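Local coordinates for protein endo-1,4-beta-mannanase (Eisenia fetida, PDB 5Y6T) that probably hydrolyses internal beta-1,4-mannosidic linkages of mannans as a cold-adapted earthworm endo-mannanase of family GH5, at residues M95-Y107 with P148-G160. Numbering follows the deposited sequence.
Sequences MTSDLAQFLDVAY and PMVSALSGKVALG
M95 and M149 meet sulfur to sulfur, the two SD atoms 3.7 Å apart. Both side chains start out extended and bend only at the last torsion. The next residue, T96, reaches both M149 and A152: OG1 rests against CB and CG of M149, and with chi1 at -54° OG1 lies beside the backbone N while CG2 is swung anti to it, onto the methyl of A152. L99 lays CD1 on the M149 sulfur and crosses L153 at about a right angle. A100 is small enough for two neighbours, its CB lying 3.9 Å from CD2 of L153 and equally close to CE of K156. L103 splits its methyls, CD1 against the K156 aliphatic chain and CD2 3.8 Å from CA of L159; a water joins L103 O to A158 N. D104, on the exposed side, reaches K156 in a salt bridge, OD1 accepting from NZ at 2.8 Å through its syn lone pair; a second water links the same NZ to OD2. The lysine bends at chi2 (-67°), then runs straight over A100 to the carboxylate. A methionine in its place would probably leave D104 without its cationic mate and the bridging water without its NZ partner. Further along, the A158 methyl sits 3.7 Å from CB of A106. The Y107 ring carbons CD1 and CE1 pack on V157. The contact thus joins two outer helices of the (beta/alpha)8 barrel, 95-108 and 135-152, and the turns leading into strand 159-163. Beneath, strand 112-119 pairs with that strand and touches L103 and A106 through V113; helix 42-60 flanks helix 95-108 through F102.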
loop_
_atom_site.group_PDB
_atom_site.type_symbol
_atom_site.label_atom_id
_atom_site.label_comp_id
_atom_site.label_asym_id
_atom_site.label_seq_id
_atom_site.Cartn_x
_atom_site.Cartn_y
_atom_site.Cartn_z
ATOM N N MET A 95 -9.488 -4.303 16.931
ATOM C CA MET A 95 -8.883 -3.747 15.730
ATOM C C MET A 95 -9.777 -2.738 15.054
ATOM O O MET A 95 -9.356 -1.683 14.635
ATOM C CB MET A 95 -8.445 -4.838 14.767
ATOM C CG MET A 95 -7.685 -4.257 13.568
ATOM S SD MET A 95 -7.092 -5.525 12.494
ATOM C CE MET A 95 -5.738 -6.156 13.542
ATOM N N THR A 96 -11.014 -3.120 14.795
ATOM C CA THR A 96 -11.902 -2.197 14.095
ATOM C C THR A 96 -12.111 -0.865 14.788
ATOM O O THR A 96 -11.988 0.182 14.156
ATOM C CB THR A 96 -13.266 -2.888 13.808
ATOM O OG1 THR A 96 -13.041 -4.110 13.114
ATOM C CG2 THR A 96 -14.117 -2.018 13.007
ATOM N N SER A 97 -12.395 -0.903 16.092
ATOM C CA SER A 97 -12.533 0.302 16.863
ATOM C C SER A 97 -11.232 1.089 16.948
ATOM O O SER A 97 -11.235 2.319 16.976
ATOM C CB SER A 97 -13.156 0.014 18.275
ATOM O OG SER A 97 -12.457 -0.906 19.027
ATOM N N ASP A 98 -10.097 0.390 17.001
ATOM C CA ASP A 98 -8.810 1.055 17.043
ATOM C C ASP A 98 -8.604 1.843 15.743
ATOM O O ASP A 98 -8.258 3.002 15.754
ATOM C CB ASP A 98 -7.648 0.079 17.231
ATOM C CG ASP A 98 -7.670 -0.660 18.572
ATOM O OD1 ASP A 98 -8.344 -0.147 19.481
ATOM O OD2 ASP A 98 -6.988 -1.728 18.698
ATOM N N LEU A 99 -8.786 1.165 14.601
ATOM C CA LEU A 99 -8.665 1.856 13.331
ATOM C C LEU A 99 -9.691 3.009 13.173
ATOM O O LEU A 99 -9.404 4.020 12.544
ATOM C CB LEU A 99 -8.842 0.881 12.179
ATOM C CG LEU A 99 -7.675 -0.026 11.917
ATOM C CD1 LEU A 99 -8.089 -1.245 11.126
ATOM C CD2 LEU A 99 -6.549 0.747 11.217
ATOM N N ALA A 100 -10.906 2.783 13.682
ATOM C CA ALA A 100 -11.950 3.802 13.729
ATOM C C ALA A 100 -11.451 5.059 14.395
ATOM O O ALA A 100 -11.673 6.107 13.872
ATOM C CB ALA A 100 -13.306 3.282 14.322
ATOM N N GLN A 101 -10.861 4.933 15.572
ATOM C CA GLN A 101 -10.332 6.075 16.333
ATOM C C GLN A 101 -9.270 6.796 15.476
ATOM O O GLN A 101 -9.279 8.026 15.322
ATOM C CB GLN A 101 -9.687 5.605 17.614
ATOM C CG GLN A 101 -10.601 5.137 18.743
ATOM C CD GLN A 101 -9.809 4.936 20.031
ATOM O OE1 GLN A 101 -9.211 5.881 20.557
ATOM N NE2 GLN A 101 -9.647 3.666 20.432
ATOM N N PHE A 102 -8.415 5.996 14.852
ATOM C CA PHE A 102 -7.296 6.542 14.042
ATOM C C PHE A 102 -7.870 7.332 12.840
ATOM O O PHE A 102 -7.511 8.476 12.596
ATOM C CB PHE A 102 -6.419 5.384 13.586
ATOM C CG PHE A 102 -5.198 5.808 12.811
ATOM C CD1 PHE A 102 -4.130 6.393 13.475
ATOM C CD2 PHE A 102 -5.067 5.473 11.489
ATOM C CE1 PHE A 102 -2.986 6.749 12.811
ATOM C CE2 PHE A 102 -3.913 5.791 10.809
ATOM C CZ PHE A 102 -2.848 6.406 11.466
ATOM N N LEU A 103 -8.874 6.750 12.203
ATOM C CA LEU A 103 -9.529 7.354 11.077
ATOM C C LEU A 103 -10.339 8.571 11.435
ATOM O O LEU A 103 -10.399 9.529 10.646
ATOM C CB LEU A 103 -10.423 6.346 10.344
ATOM C CG LEU A 103 -9.682 5.227 9.611
ATOM C CD1 LEU A 103 -10.536 4.057 9.303
ATOM C CD2 LEU A 103 -9.082 5.753 8.312
ATOM N N ASP A 104 -10.923 8.578 12.636
ATOM C CA ASP A 104 -11.599 9.801 13.075
ATOM C C ASP A 104 -10.616 10.968 13.265
ATOM O O ASP A 104 -10.969 12.112 12.970
ATOM C CB ASP A 104 -12.393 9.529 14.372
ATOM C CG ASP A 104 -13.575 8.635 14.183
ATOM O OD1 ASP A 104 -14.028 8.304 13.008
ATOM O OD2 ASP A 104 -14.101 8.280 15.247
ATOM N N VAL A 105 -9.434 10.673 13.835
ATOM C CA VAL A 105 -8.375 11.694 13.959
ATOM C C VAL A 105 -7.895 12.159 12.577
ATOM O O VAL A 105 -7.722 13.350 12.316
ATOM C CB VAL A 105 -7.274 11.244 14.872
ATOM C CG1 VAL A 105 -6.179 12.273 14.927
ATOM C CG2 VAL A 105 -7.842 11.117 16.304
ATOM N N ALA A 106 -7.750 11.196 11.656
ATOM C CA ALA A 106 -7.316 11.557 10.298
ATOM C C ALA A 106 -8.345 12.481 9.669
ATOM O O ALA A 106 -7.956 13.475 9.015
ATOM C CB ALA A 106 -7.112 10.299 9.469
ATOM N N TYR A 107 -9.637 12.200 9.854
ATOM C CA TYR A 107 -10.659 13.068 9.264
ATOM C C TYR A 107 -10.601 14.484 9.821
ATOM O O TYR A 107 -10.658 15.468 9.086
ATOM C CB TYR A 107 -12.017 12.438 9.512
ATOM C CG TYR A 107 -13.191 13.265 9.072
ATOM C CD1 TYR A 107 -13.431 13.486 7.755
ATOM C CD2 TYR A 107 -14.130 13.700 10.003
ATOM C CE1 TYR A 107 -14.552 14.239 7.337
ATOM C CE2 TYR A 107 -15.258 14.459 9.594
ATOM C CZ TYR A 107 -15.446 14.698 8.266
ATOM O OH TYR A 107 -16.527 15.449 7.845
ATOM N N PRO A 148 -16.056 -8.092 7.949
ATOM C CA PRO A 148 -16.668 -7.290 9.020
ATOM C C PRO A 148 -15.967 -5.952 9.325
ATOM O O PRO A 148 -16.648 -4.925 9.492
ATOM C CB PRO A 148 -16.578 -8.203 10.232
ATOM C CG PRO A 148 -16.660 -9.584 9.611
ATOM C CD PRO A 148 -15.747 -9.468 8.412
ATOM N N MET A 149 -14.625 -5.983 9.333
ATOM C CA MET A 149 -13.837 -4.777 9.506
ATOM C C MET A 149 -14.070 -3.738 8.394
ATOM O O MET A 149 -14.297 -2.560 8.637
ATOM C CB MET A 149 -12.357 -5.136 9.667
ATOM C CG MET A 149 -11.473 -3.944 9.743
ATOM S SD MET A 149 -9.808 -4.432 10.193
ATOM C CE MET A 149 -9.443 -5.569 8.901
ATOM N N VAL A 150 -13.969 -4.202 7.165
ATOM C CA VAL A 150 -14.081 -3.338 6.010
ATOM C C VAL A 150 -15.487 -2.698 6.014
ATOM O O VAL A 150 -15.628 -1.542 5.752
ATOM C CB VAL A 150 -13.782 -4.109 4.750
ATOM C CG1 VAL A 150 -14.232 -3.298 3.534
ATOM C CG2 VAL A 150 -12.286 -4.435 4.648
ATOM N N SER A 151 -16.491 -3.526 6.230
ATOM C CA SER A 151 -17.896 -3.024 6.247
ATOM C C SER A 151 -18.113 -1.959 7.326
ATOM O O SER A 151 -18.698 -0.925 7.147
ATOM C CB SER A 151 -18.849 -4.241 6.487
ATOM O OG SER A 151 -20.215 -3.760 6.546
ATOM N N ALA A 152 -17.637 -2.237 8.531
ATOM C CA ALA A 152 -17.846 -1.345 9.631
ATOM C C ALA A 152 -17.139 -0.018 9.344
ATOM O O ALA A 152 -17.593 0.993 9.847
ATOM C CB ALA A 152 -17.287 -1.954 10.917
ATOM N N LEU A 153 -15.971 -0.057 8.677
ATOM C CA LEU A 153 -15.200 1.166 8.401
ATOM C C LEU A 153 -15.575 1.917 7.132
ATOM O O LEU A 153 -14.905 2.889 6.711
ATOM C CB LEU A 153 -13.666 0.866 8.446
ATOM C CG LEU A 153 -13.231 0.354 9.791
ATOM C CD1 LEU A 153 -11.760 -0.018 9.630
ATOM C CD2 LEU A 153 -13.379 1.384 10.881
ATOM N N SER A 154 -16.598 1.398 6.446
ATOM C CA SER A 154 -16.978 1.853 5.083
ATOM C C SER A 154 -17.563 3.225 5.007
ATOM O O SER A 154 -17.775 3.718 3.927
ATOM C CB SER A 154 -17.994 0.867 4.460
ATOM O OG SER A 154 -19.238 0.868 5.153
ATOM N N GLY A 155 -17.846 3.818 6.164
ATOM C CA GLY A 155 -18.314 5.192 6.190
ATOM C C GLY A 155 -17.307 6.235 6.624
ATOM O O GLY A 155 -17.576 7.427 6.567
ATOM N N LYS A 156 -16.076 5.804 6.907
ATOM C CA LYS A 156 -15.066 6.716 7.414
ATOM C C LYS A 156 -14.501 7.495 6.204
ATOM O O LYS A 156 -13.868 6.955 5.304
ATOM C CB LYS A 156 -13.962 5.949 8.113
ATOM C CG LYS A 156 -14.412 5.185 9.327
ATOM C CD LYS A 156 -14.834 6.100 10.423
ATOM C CE LYS A 156 -15.295 5.297 11.627
ATOM N NZ LYS A 156 -15.809 6.205 12.705
ATOM N N VAL A 157 -14.702 8.794 6.216
ATOM C CA VAL A 157 -14.320 9.644 5.092
ATOM C C VAL A 157 -12.813 9.728 4.864
ATOM O O VAL A 157 -12.348 9.880 3.741
ATOM C CB VAL A 157 -14.929 11.041 5.266
ATOM C CG1 VAL A 157 -14.526 11.926 4.114
ATOM C CG2 VAL A 157 -16.452 10.858 5.206
ATOM N N ALA A 158 -12.050 9.600 5.933
ATOM C CA ALA A 158 -10.577 9.628 5.831
ATOM C C ALA A 158 -9.978 8.307 5.388
ATOM O O ALA A 158 -8.721 8.206 5.358
ATOM C CB ALA A 158 -9.950 10.026 7.150
ATOM N N LEU A 159 -10.794 7.278 5.126
ATOM C CA LEU A 159 -10.237 5.997 4.650
ATOM C C LEU A 159 -9.981 6.169 3.161
ATOM O O LEU A 159 -10.915 6.140 2.359
ATOM C CB LEU A 159 -11.184 4.868 4.903
ATOM C CG LEU A 159 -10.874 3.413 4.548
ATOM C CD1 LEU A 159 -9.387 3.143 4.480
ATOM C CD2 LEU A 159 -11.594 2.445 5.494
ATOM N N GLY A 160 -8.748 6.349 2.789
ATOM C CA GLY A 160 -8.430 6.526 1.382
ATOM C C GLY A 160 -8.472 5.248 0.593
ATOM O O GLY A 160 -8.975 5.246 -0.560
HETATM O O HOH W 1 -12.692 9.031 8.874
HETATM O O HOH W 2 -15.489 5.695 15.566
#